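Local coordinates for protein MDM10 isoform 1 (Saccharomyces cerevisiae, PDB 7BTX) that forms part of the ERMES complex tethering the endoplasmic reticulum to mitochondria and takes part in late assembly of the outer-membrane TOM translocase, at residues I43-S48 / L59-R64; V181-F186 / I198-D203; K139-G144 / E154-K159. All coordinates share one frame; numbering follows the deposited sequence.

Interaction 1: residues I43-S48 / L59-R64; sequences IHLQIS and LDFSTR
His-44 lays its imidazole across the neighbouring strand, alongside Ser-62 and Asp-60. Its first torsion sends CG out anti to the backbone N (chi1 -173°), beside the carbonyl carbon. ND1 approaches Ser-62 CB at 3.4 Å and NE2 comes equally near Asp-60 CB. Asp-60 OD2 lies at the ring edge, in its plane, 3.6 Å from NE2, although ring and carboxylate are turned 69° apart; the carbonyl oxygen of Phe-61 covers one ring face. An alanine at His-44 would probably leave the Asp-60 carboxylate without its neighbouring imidazole and open a gap beside Ser-62 CB. Ser-62 OG itself turns to the backbone N of Ser-65.

On the opposite side of the sheet, Phe-61 CG sits between its own backbone N and carbonyl carbon (chi1 64°). The ring leans toward Leu-45, and its flat face is broad enough for Leu-45 CB to lie over it in a CH-pi contact, 4.2 Å from the centroid, while Leu-45 CD2 meets CZ of Phe-61 at 3.8 Å. Ile-47 CG2 touches Leu-59 CD2 more loosely, and another protein's chain packs on these two residues. Leu-45 and Phe-61 exchange two backbone hydrogen bonds, Leu-45 N to Phe-61 O being 2.9 Å. An antiparallel hairpin with one polar and one apolar face is common in membrane beta-barrel walls, consistent with this protein's mitochondrial outer-membrane barrel family.

Interaction 2: residues V181-F186 / I198-D203; sequences VLTCYF and IFSTSD
Toward the open end of the beta hairpin of strands 179-189 and 194-199, Thr-201 reaches across to Leu-182 after the regular strand pairing has stopped. Its OG1, anti to the carbonyl carbon, donates a hydrogen bond to Leu-182 O at 2.6 Å, approaching somewhat out of the carbonyl plane. Threonine suits the place, because its short hydroxyl supplies a donor to Leu-182 O where no backbone N-H bonds to it from the facing segment.

Before that point Cys-184 and Phe-199 form a hydrogen-bonded antiparallel pair: Cys-184 N donates to Phe-199 O, and Phe-199 N returns a bond to Cys-184 O at 3.0 Å. Their side chains share a face with Leu-182, and both Leu-182 and Cys-184 rest on Leu-169 of the next strand.

The other face is carried by Tyr-185 and Ile-198. Ile-198 CG2 lies over the phenol face, 4.2 Å from the centroid of the Tyr-185 ring, in a CH-pi contact, and CG1 reaches the Tyr-185 rim at CD2, 3.6 Å away. The branched isoleucine thus grips the ring with two carbons, and Arg-209 touches both residues.

Beside them, Thr-183 CG2 packs on Ser-200 CB at 3.7 Å. Ser-200 OG, anti to its backbone N (chi1 165°), accepts from Ser-202 N at 2.9 Å. This ST turn bends the chain as it leaves the strand. Together the bonds describe a barrel hairpin giving way to a loop, with one strand ending while its partner runs on.

Interaction 3: residues K139-G144 / E154-K159; sequences KSLYYG and EAMIIK
Lys-159 gathers two hydroxyls from the opposite strand: its NZ donates to Ser-140 OG at 2.7 Å and, at a longer 3.3 Å, to Tyr-142 OH. The lysine chain is bent at chi2 and chi3 (both -71°), which turns its long arm back across the sheet instead of letting it extend away. Ser-140 OG also makes a weak bond to Lys-139 O, so a small hydroxyl serves here as acceptor and donor together. At the other end of the contact Tyr-143 OH donates to Glu-154 OE2 at 2.9 Å, using the anti lone pair of that oxygen. OE2 lies in the plane of the phenol at its edge, and the ring and carboxylate planes are 52° apart.

Four backbone hydrogen bonds run between these polar links, two joining Leu-141 with Ile-158 and two joining Tyr-143 with Met-156.

Packing differs on the two faces. Leu-141 CD2 touches both Met-156 CE, at 3.7 Å, and Ile-158 CD1, at 3.8 Å. Met-156 is extended up to SD and bends at chi3 (66°), placing CE against the leucine. Phe-12 of helix 5-16 packs on Leu-141 and Ile-158, so flexible and branched apolar chains suit this buried side. On the opposite face Ile-157 CG2 leans on the Tyr-142 ring at CE2, 3.6 Å away. Gly-144 and Ala-155 pair beyond it with CA atoms 4.2 Å apart, bringing little side-chain bulk. Such a two-faced hairpin, lined by an N-terminal helix on one side, is consistent with the wall of a mitochondrial outer-membrane beta-barrel of the VDAC and Tom40 kind.

All three interactions join successive antiparallel strands of one sheet, but each holds a different hairpin. Interaction 1 lies at the surface near the barrel closure, where strand 44-48 also pairs in parallel with 491-492; interactions 2 and 3 are partly buried. Interactions 2 and 3 are neighbours, with centres about 15 Å apart and strand 165-174 between their hairpins, whereas interaction 1 is centred 27 Å or more from either. Their chemistry follows their place: interaction 1 separates polar from apolar faces, interaction 2 adds a single threonine hydroxyl bond where the regular pairing stops, and interaction 3 adds hydrogen bonds linking hydroxyls with a lysine and a glutamate to a regular strand pair backed by helix 5-16.

Interaction 1: residues I43-S48 / L59-R64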
loop_
_atom_site.group_PDB
_atom_site.type_symbol
_atom_site.label_atom_id
_atom_site.label_comp_id
_atom_site.label_asym_id
_atom_site.label_seq_id
_atom_site.Cartn_x
_atom_site.Cartn_y
_atom_site.Cartn_z
ATOM N N ILE D 43 -4.986 6.460 15.321
ATOM C CA ILE D 43 -5.985 5.615 15.966
ATOM C C ILE D 43 -5.611 4.160 15.741
ATOM O O ILE D 43 -5.397 3.731 14.603
ATOM C CB ILE D 43 -7.389 5.917 15.428
ATOM C CG1 ILE D 43 -7.593 7.422 15.285
ATOM C CG2 ILE D 43 -8.438 5.313 16.336
ATOM C CD1 ILE D 43 -7.629 8.161 16.594
ATOM N N HIS D 44 -5.530 3.396 16.825
ATOM C CA HIS D 44 -4.951 2.060 16.786
ATOM C C HIS D 44 -5.820 1.127 17.608
ATOM O O HIS D 44 -6.062 1.389 18.787
ATOM C CB HIS D 44 -3.516 2.085 17.315
ATOM C CG HIS D 44 -2.790 0.788 17.168
ATOM N ND1 HIS D 44 -1.917 0.539 16.133
ATOM C CD2 HIS D 44 -2.793 -0.328 17.935
ATOM C CE1 HIS D 44 -1.425 -0.680 16.258
ATOM N NE2 HIS D 44 -1.939 -1.227 17.344
ATOM N N LEU D 45 -6.294 0.049 16.995
ATOM C CA LEU D 45 -7.120 -0.935 17.673
ATOM C C LEU D 45 -6.334 -2.226 17.834
ATOM O O LEU D 45 -5.438 -2.521 17.044
ATOM C CB LEU D 45 -8.418 -1.212 16.912
ATOM C CG LEU D 45 -9.560 -0.195 16.975
ATOM C CD1 LEU D 45 -9.358 0.982 16.033
ATOM C CD2 LEU D 45 -10.877 -0.868 16.695
ATOM N N GLN D 46 -6.673 -2.992 18.866
ATOM C CA GLN D 46 -5.967 -4.231 19.146
ATOM C C GLN D 46 -6.871 -5.156 19.942
ATOM O O GLN D 46 -7.530 -4.722 20.882
ATOM C CB GLN D 46 -4.664 -3.972 19.908
ATOM C CG GLN D 46 -3.970 -5.228 20.382
ATOM C CD GLN D 46 -2.541 -5.004 20.764
ATOM O OE1 GLN D 46 -2.025 -3.896 20.660
ATOM N NE2 GLN D 46 -1.882 -6.060 21.209
ATOM N N ILE D 47 -6.911 -6.424 19.554
ATOM C CA ILE D 47 -7.626 -7.446 20.303
ATOM C C ILE D 47 -6.697 -8.637 20.474
ATOM O O ILE D 47 -6.023 -9.046 19.525
ATOM C CB ILE D 47 -8.955 -7.827 19.614
ATOM C CG1 ILE D 47 -9.579 -9.079 20.237
ATOM C CG2 ILE D 47 -8.786 -7.922 18.110
ATOM C CD1 ILE D 47 -11.039 -9.226 19.966
ATOM N N SER D 48 -6.616 -9.154 21.696
ATOM C CA SER D 48 -5.756 -10.274 22.029
ATOM C C SER D 48 -6.588 -11.382 22.654
ATOM O O SER D 48 -7.663 -11.144 23.203
ATOM C CB SER D 48 -4.634 -9.854 22.977
ATOM O OG SER D 48 -3.831 -10.962 23.334
ATOM N N LEU D 59 -3.930 -9.367 17.475
ATOM C CA LEU D 59 -4.262 -8.747 16.200
ATOM C C LEU D 59 -4.376 -7.255 16.415
ATOM O O LEU D 59 -5.030 -6.821 17.360
ATOM C CB LEU D 59 -5.568 -9.293 15.632
ATOM C CG LEU D 59 -6.097 -8.827 14.277
ATOM C CD1 LEU D 59 -6.739 -9.977 13.672
ATOM C CD2 LEU D 59 -7.137 -7.736 14.385
ATOM N N ASP D 60 -3.771 -6.478 15.528
ATOM C CA ASP D 60 -3.901 -5.037 15.593
ATOM C C ASP D 60 -4.010 -4.461 14.195
ATOM O O ASP D 60 -3.462 -5.003 13.234
ATOM C CB ASP D 60 -2.726 -4.390 16.327
ATOM C CG ASP D 60 -1.395 -4.936 15.886
ATOM O OD1 ASP D 60 -1.381 -6.017 15.274
ATOM O OD2 ASP D 60 -0.361 -4.284 16.137
ATOM N N PHE D 61 -4.735 -3.355 14.096
ATOM C CA PHE D 61 -4.765 -2.556 12.883
ATOM C C PHE D 61 -4.920 -1.104 13.288
ATOM O O PHE D 61 -5.595 -0.794 14.270
ATOM C CB PHE D 61 -5.891 -2.977 11.927
ATOM C CG PHE D 61 -7.277 -2.782 12.468
ATOM C CD1 PHE D 61 -7.852 -3.730 13.297
ATOM C CD2 PHE D 61 -8.025 -1.673 12.108
ATOM C CE1 PHE D 61 -9.131 -3.564 13.784
ATOM C CE2 PHE D 61 -9.301 -1.497 12.592
ATOM C CZ PHE D 61 -9.858 -2.446 13.428
ATOM N N SER D 62 -4.288 -0.223 12.535
ATOM C CA SER D 62 -4.395 1.204 12.755
ATOM C C SER D 62 -4.916 1.869 11.492
ATOM O O SER D 62 -5.286 1.211 10.522
ATOM C CB SER D 62 -3.046 1.790 13.169
ATOM O OG SER D 62 -2.092 1.637 12.138
ATOM N N THR D 63 -4.968 3.199 11.521
ATOM C CA THR D 63 -5.226 3.939 10.294
ATOM C C THR D 63 -3.992 3.940 9.402
ATOM O O THR D 63 -4.098 3.803 8.179
ATOM C CB THR D 63 -5.661 5.365 10.616
ATOM O OG1 THR D 63 -4.563 6.077 11.192
ATOM C CG2 THR D 63 -6.822 5.358 11.593
ATOM N N ARG D 64 -2.812 4.081 10.000
ATOM C CA ARG D 64 -1.561 4.099 9.252
ATOM C C ARG D 64 -1.211 2.723 8.708
ATOM O O ARG D 64 -0.703 2.603 7.589
ATOM C CB ARG D 64 -0.419 4.605 10.133
ATOM C CG ARG D 64 -0.580 6.033 10.612
ATOM C CD ARG D 64 -0.132 7.042 9.569
ATOM N NE ARG D 64 -0.409 8.413 9.989
ATOM C CZ ARG D 64 0.382 9.135 10.776
ATOM N NH1 ARG D 64 0.041 10.373 11.100
ATOM N NH2 ARG D 64 1.515 8.626 11.239
#

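Interaction 2: residues V181-F186 / I198-D203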
loop_
_atom_site.group_PDB
_atom_site.type_symbol
_atom_site.label_atom_id
_atom_site.label_comp_id
_atom_site.label_asym_id
_atom_site.label_seq_id
_atom_site.Cartn_x
_atom_site.Cartn_y
_atom_site.Cartn_z
ATOM N N VAL D 181 19.655 -12.134 15.823
ATOM C CA VAL D 181 20.324 -11.705 17.046
ATOM C C VAL D 181 20.031 -12.704 18.153
ATOM O O VAL D 181 18.867 -12.975 18.457
ATOM C CB VAL D 181 19.878 -10.289 17.446
ATOM C CG1 VAL D 181 20.291 -9.977 18.862
ATOM C CG2 VAL D 181 20.464 -9.270 16.508
ATOM N N LEU D 182 21.073 -13.252 18.769
ATOM C CA LEU D 182 20.922 -14.273 19.797
ATOM C C LEU D 182 21.799 -13.913 20.982
ATOM O O LEU D 182 23.023 -14.043 20.908
ATOM C CB LEU D 182 21.301 -15.645 19.249
ATOM C CG LEU D 182 21.113 -16.809 20.205
ATOM C CD1 LEU D 182 19.644 -16.989 20.491
ATOM C CD2 LEU D 182 21.700 -18.060 19.593
ATOM N N THR D 183 21.179 -13.475 22.076
ATOM C CA THR D 183 21.899 -12.969 23.233
ATOM C C THR D 183 21.661 -13.850 24.449
ATOM O O THR D 183 20.559 -14.355 24.662
ATOM C CB THR D 183 21.486 -11.544 23.573
ATOM O OG1 THR D 183 20.205 -11.573 24.197
ATOM C CG2 THR D 183 21.392 -10.697 22.336
ATOM N N CYS D 184 22.706 -14.012 25.257
ATOM C CA CYS D 184 22.672 -14.814 26.470
ATOM C C CYS D 184 22.831 -13.925 27.696
ATOM O O CYS D 184 23.531 -12.914 27.668
ATOM C CB CYS D 184 23.777 -15.869 26.457
ATOM S SG CYS D 184 23.654 -17.062 25.124
ATOM N N TYR D 185 22.175 -14.315 28.786
ATOM C CA TYR D 185 22.226 -13.561 30.039
ATOM C C TYR D 185 22.462 -14.558 31.163
ATOM O O TYR D 185 21.529 -15.236 31.595
ATOM C CB TYR D 185 20.946 -12.777 30.311
ATOM C CG TYR D 185 20.585 -11.708 29.317
ATOM C CD1 TYR D 185 19.992 -12.029 28.109
ATOM C CD2 TYR D 185 20.800 -10.373 29.606
ATOM C CE1 TYR D 185 19.655 -11.063 27.211
ATOM C CE2 TYR D 185 20.466 -9.392 28.705
ATOM C CZ TYR D 185 19.893 -9.748 27.506
ATOM O OH TYR D 185 19.546 -8.786 26.592
ATOM N N PHE D 186 23.689 -14.642 31.641
ATOM C CA PHE D 186 23.960 -15.322 32.894
ATOM C C PHE D 186 23.958 -14.287 34.005
ATOM O O PHE D 186 24.505 -13.198 33.840
ATOM C CB PHE D 186 25.301 -16.042 32.834
ATOM C CG PHE D 186 25.567 -16.911 34.014
ATOM C CD1 PHE D 186 24.990 -18.160 34.107
ATOM C CD2 PHE D 186 26.395 -16.478 35.034
ATOM C CE1 PHE D 186 25.234 -18.959 35.189
ATOM C CE2 PHE D 186 26.639 -17.274 36.124
ATOM C CZ PHE D 186 26.061 -18.514 36.199
ATOM N N ILE D 198 26.517 -10.697 30.221
ATOM C CA ILE D 198 25.735 -10.683 28.993
ATOM C C ILE D 198 26.657 -10.927 27.810
ATOM O O ILE D 198 27.675 -10.248 27.652
ATOM C CB ILE D 198 24.988 -9.350 28.844
ATOM C CG1 ILE D 198 24.113 -9.091 30.064
ATOM C CG2 ILE D 198 24.148 -9.348 27.590
ATOM C CD1 ILE D 198 24.624 -8.016 30.971
ATOM N N PHE D 199 26.309 -11.898 26.980
ATOM C CA PHE D 199 26.949 -12.093 25.689
ATOM C C PHE D 199 25.882 -11.965 24.621
ATOM O O PHE D 199 24.772 -12.471 24.793
ATOM C CB PHE D 199 27.632 -13.458 25.597
ATOM C CG PHE D 199 28.165 -13.773 24.230
ATOM C CD1 PHE D 199 29.298 -13.137 23.756
ATOM C CD2 PHE D 199 27.536 -14.702 23.421
ATOM C CE1 PHE D 199 29.791 -13.419 22.500
ATOM C CE2 PHE D 199 28.028 -14.991 22.164
ATOM C CZ PHE D 199 29.157 -14.348 21.705
ATOM N N SER D 200 26.210 -11.296 23.530
ATOM C CA SER D 200 25.264 -11.061 22.454
ATOM C C SER D 200 25.852 -11.558 21.143
ATOM O O SER D 200 26.918 -12.165 21.106
ATOM C CB SER D 200 24.906 -9.580 22.367
ATOM O OG SER D 200 24.267 -9.298 21.138
ATOM N N THR D 201 25.135 -11.302 20.056
ATOM C CA THR D 201 25.656 -11.576 18.725
ATOM C C THR D 201 25.378 -10.366 17.833
ATOM O O THR D 201 25.190 -10.494 16.619
ATOM C CB THR D 201 25.050 -12.872 18.163
ATOM O OG1 THR D 201 24.953 -13.829 19.220
ATOM C CG2 THR D 201 25.974 -13.517 17.134
ATOM N N SER D 202 25.315 -9.177 18.432
ATOM C CA SER D 202 25.098 -7.973 17.643
ATOM C C SER D 202 26.370 -7.587 16.901
ATOM O O SER D 202 26.418 -7.633 15.669
ATOM C CB SER D 202 24.624 -6.830 18.542
ATOM O OG SER D 202 25.498 -6.655 19.642
ATOM N N ASP D 203 27.420 -7.220 17.633
ATOM C CA ASP D 203 28.725 -7.172 16.995
ATOM C C ASP D 203 29.445 -8.480 17.279
ATOM O O ASP D 203 29.575 -9.338 16.399
ATOM C CB ASP D 203 29.535 -5.991 17.534
ATOM C CG ASP D 203 29.255 -4.703 16.794
ATOM O OD1 ASP D 203 28.462 -4.724 15.828
ATOM O OD2 ASP D 203 29.831 -3.664 17.179
#

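Interaction 3: residues K139-G144 / E154-K159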
loop_
_atom_site.group_PDB
_atom_site.type_symbol
_atom_site.label_atom_id
_atom_site.label_comp_id
_atom_site.label_asym_id
_atom_site.label_seq_id
_atom_site.Cartn_x
_atom_site.Cartn_y
_atom_site.Cartn_z
ATOM N N LYS D 139 12.857 -23.730 38.167
ATOM C CA LYS D 139 11.809 -23.317 37.251
ATOM C C LYS D 139 12.387 -23.050 35.869
ATOM O O LYS D 139 13.600 -22.961 35.683
ATOM C CB LYS D 139 11.104 -22.069 37.776
ATOM C CG LYS D 139 10.478 -22.257 39.140
ATOM C CD LYS D 139 9.458 -23.380 39.112
ATOM C CE LYS D 139 8.623 -23.421 40.376
ATOM N NZ LYS D 139 7.721 -24.601 40.378
ATOM N N SER D 140 11.496 -22.939 34.889
ATOM C CA SER D 140 11.899 -22.613 33.533
ATOM C C SER D 140 10.760 -21.886 32.844
ATOM O O SER D 140 9.602 -21.996 33.243
ATOM C CB SER D 140 12.288 -23.855 32.730
ATOM O OG SER D 140 13.431 -24.483 33.277
ATOM N N LEU D 141 11.106 -21.130 31.808
ATOM C CA LEU D 141 10.128 -20.457 30.968
ATOM C C LEU D 141 10.540 -20.637 29.525
ATOM O O LEU D 141 11.705 -20.431 29.184
ATOM C CB LEU D 141 10.002 -18.972 31.317
ATOM C CG LEU D 141 8.957 -18.142 30.570
ATOM C CD1 LEU D 141 8.321 -17.191 31.508
ATOM C CD2 LEU D 141 9.579 -17.330 29.459
ATOM N N TYR D 142 9.591 -21.020 28.686
ATOM C CA TYR D 142 9.792 -21.088 27.252
ATOM C C TYR D 142 8.777 -20.188 26.574
ATOM O O TYR D 142 7.578 -20.270 26.836
ATOM C CB TYR D 142 9.658 -22.520 26.743
ATOM C CG TYR D 142 10.663 -23.457 27.353
ATOM C CD1 TYR D 142 10.362 -24.177 28.500
ATOM C CD2 TYR D 142 11.916 -23.611 26.791
ATOM C CE1 TYR D 142 11.281 -25.021 29.064
ATOM C CE2 TYR D 142 12.838 -24.457 27.346
ATOM C CZ TYR D 142 12.516 -25.156 28.480
ATOM O OH TYR D 142 13.441 -26.001 29.032
ATOM N N TYR D 143 9.271 -19.311 25.712
ATOM C CA TYR D 143 8.411 -18.332 25.068
ATOM C C TYR D 143 8.870 -18.187 23.633
ATOM O O TYR D 143 10.071 -18.113 23.379
ATOM C CB TYR D 143 8.464 -16.991 25.795
ATOM C CG TYR D 143 7.838 -15.844 25.041
ATOM C CD1 TYR D 143 6.461 -15.680 25.009
ATOM C CD2 TYR D 143 8.624 -14.915 24.376
ATOM C CE1 TYR D 143 5.889 -14.638 24.327
ATOM C CE2 TYR D 143 8.060 -13.878 23.687
ATOM C CZ TYR D 143 6.696 -13.742 23.670
ATOM O OH TYR D 143 6.143 -12.695 22.987
ATOM N N GLY D 144 7.924 -18.159 22.702
ATOM C CA GLY D 144 8.227 -17.878 21.321
ATOM C C GLY D 144 7.059 -17.152 20.691
ATOM O O GLY D 144 5.925 -17.266 21.136
ATOM N N GLU D 154 10.599 -14.330 17.362
ATOM C CA GLU D 154 11.283 -13.947 18.585
ATOM C C GLU D 154 11.145 -15.090 19.575
ATOM O O GLU D 154 10.197 -15.873 19.490
ATOM C CB GLU D 154 10.733 -12.631 19.138
ATOM C CG GLU D 154 9.594 -12.750 20.116
ATOM C CD GLU D 154 9.088 -11.402 20.568
ATOM O OE1 GLU D 154 9.514 -10.390 19.980
ATOM O OE2 GLU D 154 8.266 -11.352 21.502
ATOM N N ALA D 155 12.098 -15.239 20.482
ATOM C CA ALA D 155 12.087 -16.351 21.413
ATOM C C ALA D 155 12.763 -15.934 22.707
ATOM O O ALA D 155 13.527 -14.971 22.749
ATOM C CB ALA D 155 12.772 -17.582 20.813
ATOM N N MET D 156 12.472 -16.674 23.771
ATOM C CA MET D 156 13.072 -16.431 25.073
ATOM C C MET D 156 12.999 -17.679 25.935
ATOM O O MET D 156 11.918 -18.223 26.159
ATOM C CB MET D 156 12.382 -15.273 25.787
ATOM C CG MET D 156 12.998 -14.941 27.123
ATOM S SD MET D 156 12.329 -13.459 27.869
ATOM C CE MET D 156 10.654 -13.982 28.177
ATOM N N ILE D 157 14.141 -18.143 26.424
ATOM C CA ILE D 157 14.213 -19.258 27.356
ATOM C C ILE D 157 14.837 -18.738 28.635
ATOM O O ILE D 157 15.889 -18.100 28.595
ATOM C CB ILE D 157 15.037 -20.427 26.787
ATOM C CG1 ILE D 157 14.502 -20.854 25.425
ATOM C CG2 ILE D 157 15.034 -21.597 27.735
ATOM C CD1 ILE D 157 15.476 -21.661 24.635
ATOM N N ILE D 158 14.188 -18.990 29.762
ATOM C CA ILE D 158 14.720 -18.641 31.072
ATOM C C ILE D 158 14.899 -19.946 31.826
ATOM O O ILE D 158 14.004 -20.795 31.821
ATOM C CB ILE D 158 13.798 -17.692 31.843
ATOM C CG1 ILE D 158 13.402 -16.500 30.988
ATOM C CG2 ILE D 158 14.476 -17.193 33.087
ATOM C CD1 ILE D 158 12.300 -15.701 31.599
ATOM N N LYS D 159 16.054 -20.122 32.454
ATOM C CA LYS D 159 16.337 -21.282 33.284
ATOM C C LYS D 159 16.876 -20.782 34.612
ATOM O O LYS D 159 17.930 -20.145 34.645
ATOM C CB LYS D 159 17.367 -22.200 32.623
ATOM C CG LYS D 159 17.051 -22.652 31.213
ATOM C CD LYS D 159 15.912 -23.632 31.201
ATOM C CE LYS D 159 16.332 -24.961 31.781
ATOM N NZ LYS D 159 15.182 -25.898 31.826
#